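Local coordinates for bifunctional purine biosynthetic protein ADE5,7 (Cryptococcus neoformans var. grubii serotype A, PDB 7LVO), which carries out the second and fifth steps of de novo purine biosynthesis, the N-terminal half present here being the ATP-dependent glycinamide ribonucleotide (GAR) synthetase, at residues S60-I65 with D353-L358; G249-P254 with R365-K370; M345-E350 with G376-V381; V109-E114 with I130-P135; L396-N401 with T421-G426. All blocks are in the same frame, centred on the assembly; numbering follows the deposited sequence.

Interaction 1: residues S60-I65 with D353-L358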
# COMPACT_ATOMS: atom_id res chain seq x y z
N SER A 60 -19.48 -11.33 -10.60
CA SER A 60 -20.35 -12.48 -10.77
C SER A 60 -19.58 -13.79 -10.78
O SER A 60 -20.20 -14.86 -10.76
CB SER A 60 -21.17 -12.35 -12.05
OG SER A 60 -20.34 -12.31 -13.19
N ARG A 61 -18.25 -13.75 -10.84
CA ARG A 61 -17.42 -14.94 -10.78
C ARG A 61 -16.95 -15.28 -9.37
O ARG A 61 -16.19 -16.23 -9.20
CB ARG A 61 -16.21 -14.78 -11.70
CG ARG A 61 -16.55 -14.77 -13.19
CD ARG A 61 -15.30 -14.57 -14.04
NE ARG A 61 -14.19 -15.39 -13.58
CZ ARG A 61 -14.10 -16.70 -13.74
NH1 ARG A 61 -15.07 -17.39 -14.33
NH2 ARG A 61 -13.02 -17.34 -13.30
N VAL A 62 -17.39 -14.52 -8.37
CA VAL A 62 -16.97 -14.71 -6.99
C VAL A 62 -18.20 -15.07 -6.17
O VAL A 62 -19.22 -14.37 -6.21
CB VAL A 62 -16.29 -13.45 -6.43
CG1 VAL A 62 -16.03 -13.60 -4.93
CG2 VAL A 62 -15.00 -13.17 -7.18
N ALA A 63 -18.10 -16.17 -5.41
CA ALA A 63 -19.17 -16.61 -4.53
C ALA A 63 -18.83 -16.48 -3.05
O ALA A 63 -19.75 -16.49 -2.22
CB ALA A 63 -19.54 -18.07 -4.82
N ARG A 64 -17.56 -16.34 -2.70
CA ARG A 64 -17.15 -16.33 -1.30
C ARG A 64 -15.93 -15.43 -1.14
O ARG A 64 -14.95 -15.57 -1.88
CB ARG A 64 -16.83 -17.75 -0.81
CG ARG A 64 -16.48 -17.86 0.66
CD ARG A 64 -16.09 -19.29 1.00
NE ARG A 64 -15.85 -19.48 2.43
CZ ARG A 64 -15.34 -20.58 2.97
NH1 ARG A 64 -14.99 -21.61 2.22
NH2 ARG A 64 -15.19 -20.65 4.29
N ILE A 65 -16.01 -14.51 -0.18
CA ILE A 65 -14.90 -13.63 0.18
C ILE A 65 -14.63 -13.81 1.67
O ILE A 65 -15.54 -13.65 2.49
CB ILE A 65 -15.21 -12.16 -0.14
CG1 ILE A 65 -15.22 -11.91 -1.64
CG2 ILE A 65 -14.21 -11.24 0.54
CD1 ILE A 65 -13.85 -11.79 -2.26
N ASP A 353 -13.99 -6.18 -13.91
CA ASP A 353 -14.13 -7.16 -12.84
C ASP A 353 -12.78 -7.27 -12.14
O ASP A 353 -11.82 -7.78 -12.72
CB ASP A 353 -14.59 -8.51 -13.38
CG ASP A 353 -14.76 -9.56 -12.29
OD1 ASP A 353 -13.99 -9.55 -11.32
OD2 ASP A 353 -15.67 -10.40 -12.41
N LEU A 354 -12.71 -6.80 -10.89
CA LEU A 354 -11.44 -6.83 -10.18
C LEU A 354 -10.97 -8.26 -9.97
O LEU A 354 -9.77 -8.54 -10.03
CB LEU A 354 -11.56 -6.11 -8.84
CG LEU A 354 -10.27 -6.05 -8.03
CD1 LEU A 354 -9.12 -5.47 -8.84
CD2 LEU A 354 -10.49 -5.22 -6.75
N ALA A 355 -11.90 -9.19 -9.72
CA ALA A 355 -11.52 -10.59 -9.55
C ALA A 355 -10.84 -11.11 -10.81
O ALA A 355 -9.79 -11.77 -10.75
CB ALA A 355 -12.75 -11.42 -9.20
N GLU A 356 -11.41 -10.82 -11.98
CA GLU A 356 -10.82 -11.26 -13.23
C GLU A 356 -9.43 -10.66 -13.41
O GLU A 356 -8.51 -11.32 -13.91
CB GLU A 356 -11.72 -10.88 -14.40
CG GLU A 356 -11.25 -11.43 -15.74
CD GLU A 356 -11.24 -12.94 -15.77
OE1 GLU A 356 -12.30 -13.56 -15.52
OE2 GLU A 356 -10.16 -13.52 -16.01
N VAL A 357 -9.25 -9.40 -12.99
CA VAL A 357 -7.95 -8.75 -13.11
C VAL A 357 -6.92 -9.47 -12.24
O VAL A 357 -5.80 -9.74 -12.68
CB VAL A 357 -8.07 -7.26 -12.74
CG1 VAL A 357 -6.68 -6.62 -12.66
CG2 VAL A 357 -8.95 -6.54 -13.74
N LEU A 358 -7.29 -9.80 -11.01
CA LEU A 358 -6.33 -10.43 -10.10
C LEU A 358 -5.94 -11.82 -10.59
O LEU A 358 -4.78 -12.22 -10.47
CB LEU A 358 -6.91 -10.49 -8.69
CG LEU A 358 -7.28 -9.15 -8.04
CD1 LEU A 358 -7.90 -9.40 -6.67
CD2 LEU A 358 -6.05 -8.25 -7.91
O HOH W 1 -18.12 -9.54 -13.10
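V62 and A355 form the close-packed part of this contact. With CG1 of V62 anti to its backbone N (chi1 172°), the other methyl, CG2, lies only 3.5 Å from CB of A355, tighter than a usual carbon-carbon contact, and both residues are buried. The remaining pairs are looser and polar. R61, bent at chi3, brings its NE to 3.3 Å from OE1 of E356, a salt bridge that is purely electrostatic because the oxygen sits off the guanidinium plane, where no N-H is directed. The other carboxylate oxygen of E356 is claimed by R365. Nearer the solvent, a water donates to OD2 of D353 at 2.7 Å and accepts a weak bond from the backbone N of S60; S59, one residue earlier, bonds the same OD2 through its hydroxyl. D353 caps its own helix, with N of E356 3.0 Å from OD1 and approaching from above the carboxylate plane. One aspartate thus serves the helix start and, through the water, the opposing loop. The arrangement is that of an N-capped helix, 354-362, set with its first turn against strand 62-67 of the Rossmann-like parallel sheet in the N domain.

Interaction 2: residues G249-P254 with R365-K370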
# COMPACT_ATOMS: atom_id res chain seq x y z
N GLY A 249 4.19 -10.36 -14.54
CA GLY A 249 5.55 -10.73 -14.83
C GLY A 249 6.04 -10.25 -16.19
O GLY A 249 7.24 -10.06 -16.37
N TYR A 250 5.12 -10.08 -17.13
CA TYR A 250 5.42 -9.51 -18.44
C TYR A 250 4.62 -8.24 -18.68
O TYR A 250 5.21 -7.17 -18.92
CB TYR A 250 5.12 -10.53 -19.56
CG TYR A 250 6.28 -11.44 -19.92
CD1 TYR A 250 7.30 -10.99 -20.74
CD2 TYR A 250 6.32 -12.76 -19.46
CE1 TYR A 250 8.36 -11.83 -21.08
CE2 TYR A 250 7.36 -13.59 -19.79
CZ TYR A 250 8.38 -13.13 -20.61
OH TYR A 250 9.41 -13.96 -20.95
N THR A 251 3.30 -8.32 -18.62
CA THR A 251 2.44 -7.17 -18.81
C THR A 251 2.29 -6.40 -17.50
O THR A 251 2.19 -6.99 -16.42
CB THR A 251 1.07 -7.62 -19.30
OG1 THR A 251 1.22 -8.33 -20.54
CG2 THR A 251 0.14 -6.42 -19.50
N ILE A 252 2.30 -5.07 -17.59
CA ILE A 252 2.08 -4.20 -16.44
C ILE A 252 1.08 -3.12 -16.85
O ILE A 252 1.30 -2.42 -17.85
CB ILE A 252 3.39 -3.58 -15.93
CG1 ILE A 252 3.10 -2.67 -14.74
CG2 ILE A 252 4.11 -2.84 -17.04
CD1 ILE A 252 4.33 -2.31 -13.92
N VAL A 253 -0.00 -3.00 -16.09
CA VAL A 253 -1.07 -2.05 -16.39
C VAL A 253 -1.19 -1.05 -15.25
O VAL A 253 -1.65 -1.41 -14.16
CB VAL A 253 -2.41 -2.78 -16.62
CG1 VAL A 253 -3.53 -1.78 -16.89
CG2 VAL A 253 -2.29 -3.78 -17.78
N PRO A 254 -0.79 0.20 -15.44
CA PRO A 254 -0.88 1.17 -14.34
C PRO A 254 -2.31 1.62 -14.09
O PRO A 254 -3.15 1.64 -14.98
CB PRO A 254 -0.01 2.34 -14.81
CG PRO A 254 0.77 1.83 -16.00
CD PRO A 254 -0.08 0.75 -16.61
N ARG A 365 -1.97 -13.65 -17.96
CA ARG A 365 -2.74 -13.24 -19.13
C ARG A 365 -3.31 -11.83 -18.96
O ARG A 365 -4.39 -11.51 -19.47
CB ARG A 365 -3.85 -14.24 -19.42
CG ARG A 365 -4.49 -14.82 -18.17
CD ARG A 365 -5.59 -15.83 -18.50
NE ARG A 365 -6.88 -15.18 -18.70
CZ ARG A 365 -7.74 -14.91 -17.73
NH1 ARG A 365 -7.49 -15.23 -16.47
NH2 ARG A 365 -8.89 -14.31 -18.03
N LEU A 366 -2.58 -10.96 -18.25
CA LEU A 366 -3.09 -9.62 -17.97
C LEU A 366 -3.35 -8.82 -19.24
O LEU A 366 -4.22 -7.95 -19.25
CB LEU A 366 -2.10 -8.87 -17.08
CG LEU A 366 -2.43 -7.40 -16.77
CD1 LEU A 366 -3.78 -7.27 -16.10
CD2 LEU A 366 -1.32 -6.81 -15.92
N ASP A 367 -2.63 -9.12 -20.32
CA ASP A 367 -2.83 -8.38 -21.57
C ASP A 367 -4.06 -8.83 -22.34
O ASP A 367 -4.32 -8.28 -23.42
CB ASP A 367 -1.59 -8.52 -22.46
CG ASP A 367 -1.45 -9.92 -23.07
OD1 ASP A 367 -1.82 -10.90 -22.41
OD2 ASP A 367 -0.96 -10.01 -24.20
N SER A 368 -4.82 -9.79 -21.83
CA SER A 368 -5.96 -10.35 -22.55
C SER A 368 -7.26 -10.23 -21.76
O SER A 368 -8.13 -11.09 -21.86
CB SER A 368 -5.70 -11.81 -22.92
OG SER A 368 -4.58 -11.94 -23.76
N ILE A 369 -7.41 -9.16 -20.98
CA ILE A 369 -8.60 -8.94 -20.17
C ILE A 369 -8.98 -7.46 -20.23
O ILE A 369 -8.16 -6.59 -20.54
CB ILE A 369 -8.39 -9.36 -18.70
CG1 ILE A 369 -7.25 -8.56 -18.08
CG2 ILE A 369 -8.14 -10.86 -18.62
CD1 ILE A 369 -7.09 -8.78 -16.60
N LYS A 370 -10.25 -7.19 -19.93
CA LYS A 370 -10.74 -5.83 -19.88
C LYS A 370 -10.36 -5.17 -18.56
O LYS A 370 -10.47 -5.78 -17.49
CB LYS A 370 -12.25 -5.79 -20.07
CG LYS A 370 -12.72 -6.27 -21.43
CD LYS A 370 -14.21 -6.05 -21.61
CE LYS A 370 -14.67 -6.50 -22.99
NZ LYS A 370 -16.13 -6.25 -23.20
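T251 makes the first contact along this segment and touches two residues of the opposing turn. Its OG1 sits 3.4 Å from CB of D367, with the two side chains crossing at about a right angle. With OG1 beside the backbone N (chi1 -59°), CG2 takes the position anti to that N and leans on L366, 3.9 Å from CG. The carbonyl takes part as well, since O of T251 is 3.6 Å from CD2 of L366. All of this is van der Waals contact, and no hydrogen bond joins the two segments directly. The link is made instead by D248, whose OD1 accepts from the backbone N of both Y250 and T251 while its OD2 accepts from N of L366. D248 ends strand 240-248, and residues 249-251 form the turn of a beta hairpin that returns as strand 252-254, the edge of an antiparallel sheet in the ATP-grasp region. I252 points its side chain away from L366, onto L298 and I302 of helix 287-307. V253 turns back toward the loop, and its CG2 lies 3.7 Å from CD2 and 3.8 Å from CG of L366, a leucine that also reaches F246 in the neighbouring strand.

Interaction 3: residues M345-E350 with G376-V381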
# COMPACT_ATOMS: atom_id res chain seq x y z
N MET A 345 -10.17 2.19 -6.05
CA MET A 345 -11.23 1.22 -6.29
C MET A 345 -12.49 1.91 -6.81
O MET A 345 -13.28 1.29 -7.53
CB MET A 345 -11.55 0.44 -5.02
CG MET A 345 -10.46 -0.54 -4.58
SD MET A 345 -10.15 -1.86 -5.77
CE MET A 345 -8.72 -1.22 -6.63
N LEU A 346 -12.70 3.17 -6.44
CA LEU A 346 -13.87 3.91 -6.90
C LEU A 346 -13.71 4.44 -8.32
O LEU A 346 -14.67 5.00 -8.86
CB LEU A 346 -14.16 5.07 -5.96
CG LEU A 346 -14.95 4.73 -4.71
CD1 LEU A 346 -14.41 3.50 -4.01
CD2 LEU A 346 -14.97 5.92 -3.75
N LEU A 347 -12.54 4.27 -8.94
CA LEU A 347 -12.32 4.70 -10.32
C LEU A 347 -12.36 3.54 -11.31
O LEU A 347 -12.26 3.78 -12.52
CB LEU A 347 -10.99 5.44 -10.45
CG LEU A 347 -10.90 6.80 -9.75
CD1 LEU A 347 -9.52 7.42 -9.98
CD2 LEU A 347 -11.98 7.74 -10.23
N LEU A 348 -12.48 2.30 -10.83
CA LEU A 348 -12.66 1.17 -11.74
C LEU A 348 -14.04 1.26 -12.38
O LEU A 348 -15.05 1.32 -11.68
CB LEU A 348 -12.50 -0.14 -10.98
CG LEU A 348 -11.08 -0.51 -10.54
CD1 LEU A 348 -11.11 -1.71 -9.60
CD2 LEU A 348 -10.20 -0.79 -11.74
N ASP A 349 -14.10 1.26 -13.71
CA ASP A 349 -15.38 1.31 -14.39
C ASP A 349 -16.21 0.07 -14.05
O ASP A 349 -15.69 -0.99 -13.70
CB ASP A 349 -15.20 1.45 -15.90
CG ASP A 349 -14.48 0.26 -16.52
OD1 ASP A 349 -14.92 -0.89 -16.33
OD2 ASP A 349 -13.48 0.48 -17.22
N GLU A 350 -17.53 0.22 -14.17
CA GLU A 350 -18.43 -0.89 -13.85
C GLU A 350 -18.32 -2.05 -14.82
O GLU A 350 -18.96 -3.08 -14.61
CB GLU A 350 -19.87 -0.38 -13.79
CG GLU A 350 -20.10 0.70 -12.74
CD GLU A 350 -19.68 0.26 -11.35
OE1 GLU A 350 -19.44 -0.95 -11.14
OE2 GLU A 350 -19.58 1.13 -10.46
N GLY A 376 -13.36 11.29 -14.22
CA GLY A 376 -13.48 11.99 -12.96
C GLY A 376 -12.36 11.67 -11.99
O GLY A 376 -11.30 11.16 -12.36
N TYR A 377 -12.62 11.97 -10.72
CA TYR A 377 -11.62 11.84 -9.67
C TYR A 377 -12.21 11.07 -8.50
O TYR A 377 -13.42 10.89 -8.39
CB TYR A 377 -11.14 13.23 -9.19
CG TYR A 377 -10.53 14.07 -10.29
CD1 TYR A 377 -11.34 14.76 -11.19
CD2 TYR A 377 -9.16 14.18 -10.43
CE1 TYR A 377 -10.78 15.53 -12.20
CE2 TYR A 377 -8.59 14.94 -11.43
CZ TYR A 377 -9.41 15.62 -12.31
OH TYR A 377 -8.85 16.38 -13.31
N ALA A 378 -11.32 10.62 -7.61
CA ALA A 378 -11.71 9.91 -6.40
C ALA A 378 -10.85 10.39 -5.25
O ALA A 378 -9.67 10.73 -5.43
CB ALA A 378 -11.56 8.38 -6.58
N VAL A 379 -11.45 10.42 -4.06
CA VAL A 379 -10.79 10.94 -2.86
C VAL A 379 -11.11 10.03 -1.69
O VAL A 379 -12.21 9.48 -1.59
CB VAL A 379 -11.23 12.39 -2.55
CG1 VAL A 379 -10.50 12.90 -1.32
CG2 VAL A 379 -11.00 13.30 -3.74
N SER A 380 -10.14 9.89 -0.78
CA SER A 380 -10.32 9.15 0.46
C SER A 380 -9.81 10.01 1.60
O SER A 380 -8.69 10.53 1.53
CB SER A 380 -9.57 7.81 0.44
OG SER A 380 -8.18 7.99 0.28
N VAL A 381 -10.62 10.16 2.65
CA VAL A 381 -10.28 10.99 3.80
C VAL A 381 -10.35 10.12 5.05
O VAL A 381 -11.39 9.53 5.34
CB VAL A 381 -11.21 12.20 3.93
CG1 VAL A 381 -10.86 12.99 5.19
CG2 VAL A 381 -11.12 13.09 2.69
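The contact of L347 with A378 is an apolar one, made where the loop between helices 340-344 and 354-362 runs past the beginning of strand 377-384. It depends mainly on one leucine laid over one alanine. CG of L347 is 3.6 Å from CB of A378, and the two methyl branches come down around the same carbon, CD2 at 3.7 Å and CD1 at 4.1 Å. With CG beside the backbone N (chi1 -68°), the isobutyl group is carried across to the strand, where CD2 also rests 3.8 Å from the carbonyl carbon of Y377 and 4.1 Å from O of G376. L346 adds a looser touch, its CB 4.3 Å from that of A378. No hydrogen bond links the two segments, although the backbone of L347 is bonded to K374 shortly before the strand. Strand 377-384 is the middle member of a five-stranded antiparallel sheet, paired with 277-280 through A378 and S380, and with 427-435 through Y377 and V379. Its side chains alternate between two layers. A378 and S380 face the L347 side, where A343 of helix 340-344 touches both and the hydroxyl of S380 bonds to O of P339. Y377 and V379 point away from the loop, onto L438 of helix 438-449. M345 and L348 lead elsewhere, to helix 47-56, which places the loop between the N domain and this sheet. The side chain of L347 lies about 12 Å from that of S242, a residue predicted to belong to the ATP-binding region.

Interaction 4: residues V109-E114 with I130-P135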
# COMPACT_ATOMS: atom_id res chain seq x y z
N VAL A 109 -5.56 -16.20 -2.92
CA VAL A 109 -5.20 -15.50 -1.70
C VAL A 109 -4.60 -14.15 -2.09
O VAL A 109 -3.71 -14.09 -2.95
CB VAL A 109 -4.20 -16.31 -0.85
CG1 VAL A 109 -3.81 -15.53 0.40
CG2 VAL A 109 -4.79 -17.65 -0.48
N VAL A 110 -5.11 -13.09 -1.48
CA VAL A 110 -4.64 -11.73 -1.74
C VAL A 110 -4.07 -11.15 -0.44
O VAL A 110 -4.83 -10.59 0.37
CB VAL A 110 -5.77 -10.84 -2.29
CG1 VAL A 110 -5.24 -9.45 -2.64
CG2 VAL A 110 -6.42 -11.50 -3.50
N PRO A 111 -2.77 -11.29 -0.19
CA PRO A 111 -2.19 -10.65 1.00
C PRO A 111 -2.17 -9.13 0.86
O PRO A 111 -1.77 -8.59 -0.18
CB PRO A 111 -0.77 -11.23 1.07
CG PRO A 111 -0.81 -12.48 0.20
CD PRO A 111 -1.81 -12.16 -0.88
N GLY A 112 -2.61 -8.45 1.91
CA GLY A 112 -2.63 -7.00 1.92
C GLY A 112 -1.39 -6.40 2.55
O GLY A 112 -0.65 -5.64 1.92
N PRO A 113 -1.15 -6.72 3.82
CA PRO A 113 0.01 -6.14 4.52
C PRO A 113 1.33 -6.58 3.90
O PRO A 113 1.41 -7.49 3.07
CB PRO A 113 -0.14 -6.67 5.95
CG PRO A 113 -1.58 -7.06 6.09
CD PRO A 113 -1.99 -7.54 4.71
N GLU A 114 2.39 -5.90 4.33
CA GLU A 114 3.72 -6.17 3.80
C GLU A 114 4.35 -7.39 4.46
O GLU A 114 5.02 -8.19 3.79
CB GLU A 114 4.62 -4.94 4.00
CG GLU A 114 6.07 -5.13 3.61
CD GLU A 114 6.97 -4.03 4.15
OE1 GLU A 114 6.46 -3.13 4.84
OE2 GLU A 114 8.20 -4.07 3.89
N ILE A 130 -2.32 -23.32 -4.09
CA ILE A 130 -3.28 -22.22 -3.99
C ILE A 130 -2.58 -20.98 -4.53
O ILE A 130 -1.60 -20.51 -3.92
CB ILE A 130 -3.76 -22.02 -2.55
CG1 ILE A 130 -4.50 -23.26 -2.06
CG2 ILE A 130 -4.65 -20.78 -2.45
CD1 ILE A 130 -4.89 -23.21 -0.60
N PRO A 131 -3.04 -20.39 -5.64
CA PRO A 131 -2.34 -19.23 -6.20
C PRO A 131 -2.48 -18.00 -5.32
O PRO A 131 -3.45 -17.83 -4.58
CB PRO A 131 -3.02 -19.02 -7.56
CG PRO A 131 -4.39 -19.60 -7.39
CD PRO A 131 -4.23 -20.77 -6.44
N VAL A 132 -1.49 -17.11 -5.44
CA VAL A 132 -1.41 -15.91 -4.63
C VAL A 132 -1.23 -14.70 -5.54
O VAL A 132 -0.33 -14.68 -6.40
CB VAL A 132 -0.25 -15.98 -3.62
CG1 VAL A 132 -0.03 -14.61 -2.97
CG2 VAL A 132 -0.51 -17.06 -2.58
N PHE A 133 -2.08 -13.70 -5.37
CA PHE A 133 -1.88 -12.40 -6.01
C PHE A 133 -0.87 -11.64 -5.16
O PHE A 133 -1.22 -10.96 -4.18
CB PHE A 133 -3.18 -11.62 -6.14
CG PHE A 133 -3.00 -10.25 -6.74
CD1 PHE A 133 -2.88 -10.09 -8.11
CD2 PHE A 133 -2.93 -9.14 -5.93
CE1 PHE A 133 -2.72 -8.83 -8.66
CE2 PHE A 133 -2.76 -7.88 -6.47
CZ PHE A 133 -2.65 -7.72 -7.83
N GLY A 134 0.40 -11.76 -5.52
CA GLY A 134 1.47 -11.14 -4.79
C GLY A 134 2.81 -11.72 -5.19
O GLY A 134 2.89 -12.75 -5.86
N PRO A 135 3.89 -11.07 -4.78
CA PRO A 135 5.22 -11.50 -5.22
C PRO A 135 5.70 -12.73 -4.48
O PRO A 135 5.31 -13.01 -3.34
CB PRO A 135 6.10 -10.28 -4.90
CG PRO A 135 5.43 -9.66 -3.72
CD PRO A 135 3.95 -9.83 -3.98
O HOH W 2 -0.86 -8.68 -2.64
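V109, V110 and P111 meet I130, V132 and F133 in a set of apolar pairs arranged round a single parallel beta bridge between V109 and V132. V109 and I130 meet obliquely by one methyl each, CG2 to CG2 at 3.7 Å. P111 and V132 cross at about a right angle, the ring carbon CD lying 3.7 Å from CG1 of V132. Between these pairs, CG2 of V132 rests against CB of V109. V110 and F133 come together on the other side of the backbones: with CG anti to its backbone N (chi1 178°), the ring of F133 extends beside V110, whose CG1 stands 4.0 Å from CD2 and approaches neither squarely over the face nor at the edge. Two backbone bonds fix this order, N of V109 to O of P131 at 3.1 Å and N of F133 to O of V109 at 2.9 Å. Beyond them the chains part, and a bridging water takes over, donating to O of P111 at 2.6 Å and to O of F133 at 2.8 Å. After the helical connection, segment 130-135 thereby lies parallel to edge strand 108-111, joined to it by one bridge. Helix 121-126 covers V109, P111 and V132, with F125 on both valines, while helix 354-362 covers V110 and F133 from the other face, and strand 38-44 flanks 108-111 on its far edge.

Interaction 5: residues L396-N401 with T421-G426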
# COMPACT_ATOMS: atom_id res chain seq x y z
N LEU A 396 -13.75 2.92 21.50
CA LEU A 396 -14.81 3.91 21.59
C LEU A 396 -15.97 3.53 20.67
O LEU A 396 -15.74 3.12 19.53
CB LEU A 396 -14.28 5.29 21.22
CG LEU A 396 -13.35 6.00 22.21
CD1 LEU A 396 -14.01 6.13 23.59
CD2 LEU A 396 -12.01 5.31 22.32
N PRO A 397 -17.21 3.65 21.14
CA PRO A 397 -18.35 3.33 20.27
C PRO A 397 -18.49 4.35 19.15
O PRO A 397 -18.23 5.55 19.33
CB PRO A 397 -19.57 3.39 21.21
CG PRO A 397 -19.01 3.42 22.60
CD PRO A 397 -17.65 4.04 22.50
N MET A 398 -18.91 3.87 17.98
CA MET A 398 -18.97 4.68 16.78
C MET A 398 -20.41 4.87 16.34
O MET A 398 -21.20 3.93 16.34
CB MET A 398 -18.16 4.03 15.65
CG MET A 398 -16.68 3.89 15.96
SD MET A 398 -15.79 2.90 14.76
CE MET A 398 -16.12 3.82 13.26
N THR A 399 -20.74 6.10 15.96
CA THR A 399 -22.03 6.44 15.38
C THR A 399 -21.86 6.52 13.87
O THR A 399 -21.12 7.37 13.37
CB THR A 399 -22.55 7.76 15.93
OG1 THR A 399 -22.59 7.70 17.36
CG2 THR A 399 -23.95 8.06 15.40
N LEU A 400 -22.55 5.64 13.14
CA LEU A 400 -22.46 5.56 11.69
C LEU A 400 -23.87 5.73 11.12
O LEU A 400 -24.65 4.78 11.08
CB LEU A 400 -21.84 4.23 11.25
CG LEU A 400 -20.45 3.92 11.83
CD1 LEU A 400 -20.10 2.46 11.63
CD2 LEU A 400 -19.40 4.82 11.20
N ASN A 401 -24.18 6.93 10.69
CA ASN A 401 -25.47 7.25 10.08
C ASN A 401 -25.38 7.09 8.57
O ASN A 401 -24.30 6.94 8.01
CB ASN A 401 -25.87 8.66 10.48
CG ASN A 401 -26.04 8.82 11.98
OD1 ASN A 401 -26.72 8.01 12.62
ND2 ASN A 401 -25.43 9.84 12.55
N THR A 421 -20.23 -1.03 16.58
CA THR A 421 -18.91 -0.86 15.99
C THR A 421 -18.09 0.10 16.85
O THR A 421 -18.55 1.20 17.18
CB THR A 421 -19.01 -0.33 14.56
OG1 THR A 421 -19.88 -1.19 13.80
CG2 THR A 421 -17.64 -0.28 13.90
N VAL A 422 -16.87 -0.32 17.19
CA VAL A 422 -15.99 0.48 18.04
C VAL A 422 -14.64 0.63 17.35
O VAL A 422 -14.24 -0.21 16.54
CB VAL A 422 -15.81 -0.15 19.44
CG1 VAL A 422 -17.17 -0.36 20.11
CG2 VAL A 422 -15.05 -1.47 19.34
N THR A 423 -13.95 1.71 17.68
CA THR A 423 -12.61 1.91 17.16
C THR A 423 -11.70 0.78 17.61
O THR A 423 -11.87 0.21 18.69
CB THR A 423 -12.04 3.26 17.62
OG1 THR A 423 -11.96 3.28 19.05
CG2 THR A 423 -12.94 4.40 17.16
N ASP A 424 -10.72 0.45 16.75
CA ASP A 424 -9.79 -0.63 17.06
C ASP A 424 -8.41 -0.39 16.46
O ASP A 424 -7.66 -1.35 16.25
CB ASP A 424 -10.37 -1.97 16.56
CG ASP A 424 -9.66 -3.17 17.15
OD1 ASP A 424 -9.58 -3.27 18.39
OD2 ASP A 424 -9.19 -4.03 16.36
N GLY A 425 -8.05 0.85 16.17
CA GLY A 425 -6.74 1.15 15.63
C GLY A 425 -6.56 2.65 15.50
O GLY A 425 -7.46 3.43 15.81
N GLY A 426 -5.37 3.03 15.03
CA GLY A 426 -5.06 4.43 14.84
C GLY A 426 -5.90 5.07 13.75
O GLY A 426 -6.66 6.01 14.02
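L396 and T423 are joined by two hydrogen bonds, one to the backbone and one to a side chain. N of T423 reaches O of L396 at 2.9 Å, and N of L396 in turn meets OG1 of T423 at 3.1 Å. The threonine can accept there because OG1 stands between its own backbone N and carbonyl carbon (chi1 61°). A third bond, N of M398 to O of T421 at 2.8 Å, completes the backbone pairing. The two backbone bonds flank P397 and V422, a non-hydrogen-bonded antiparallel pair, so that 396-398 runs beside strand 421-423 in the C domain. CA of V422 also points a C-H at O of L396, 3.0 Å away. M398 folds over this pairing: with CG beside the backbone N (chi1 -62°) and chi2 extended (171°), it brings SD to 3.6 Å from C of V422 and 3.8 Å from CG2 of T421. L400 touches T421 more lightly and at about a right angle, CD1 to CB at 4.2 Å. Farther out, V428, L429 and F454 pack on M398, and G395 N makes a further weak bond to OG1 of T423. Strand 421-423 is held on its other edge by 414-416, while T399 pairs with S453.

How the interactions relate
Interaction 1 opens first, at 60-65 in the N domain, and its return partner comes only at 353-358. Within that long excursion interaction 4 opens and closes, 109-114 to 130-135. Interaction 2 opens at 249-254 and interaction 3 at 345-350, both before interaction 1 closes; they end at 365-370 and 376-381, so interactions 1, 2 and 3 cross one another. Helix 354-362 links this group: L358 packs on F133 and V110 of interaction 4, E356 bonds R365 of interaction 2, and L354 touches M345 of interaction 3. N-domain sheet, ATP-grasp region and C-domain sheet are thus tied together. Interaction 5 follows separately, within the C domain.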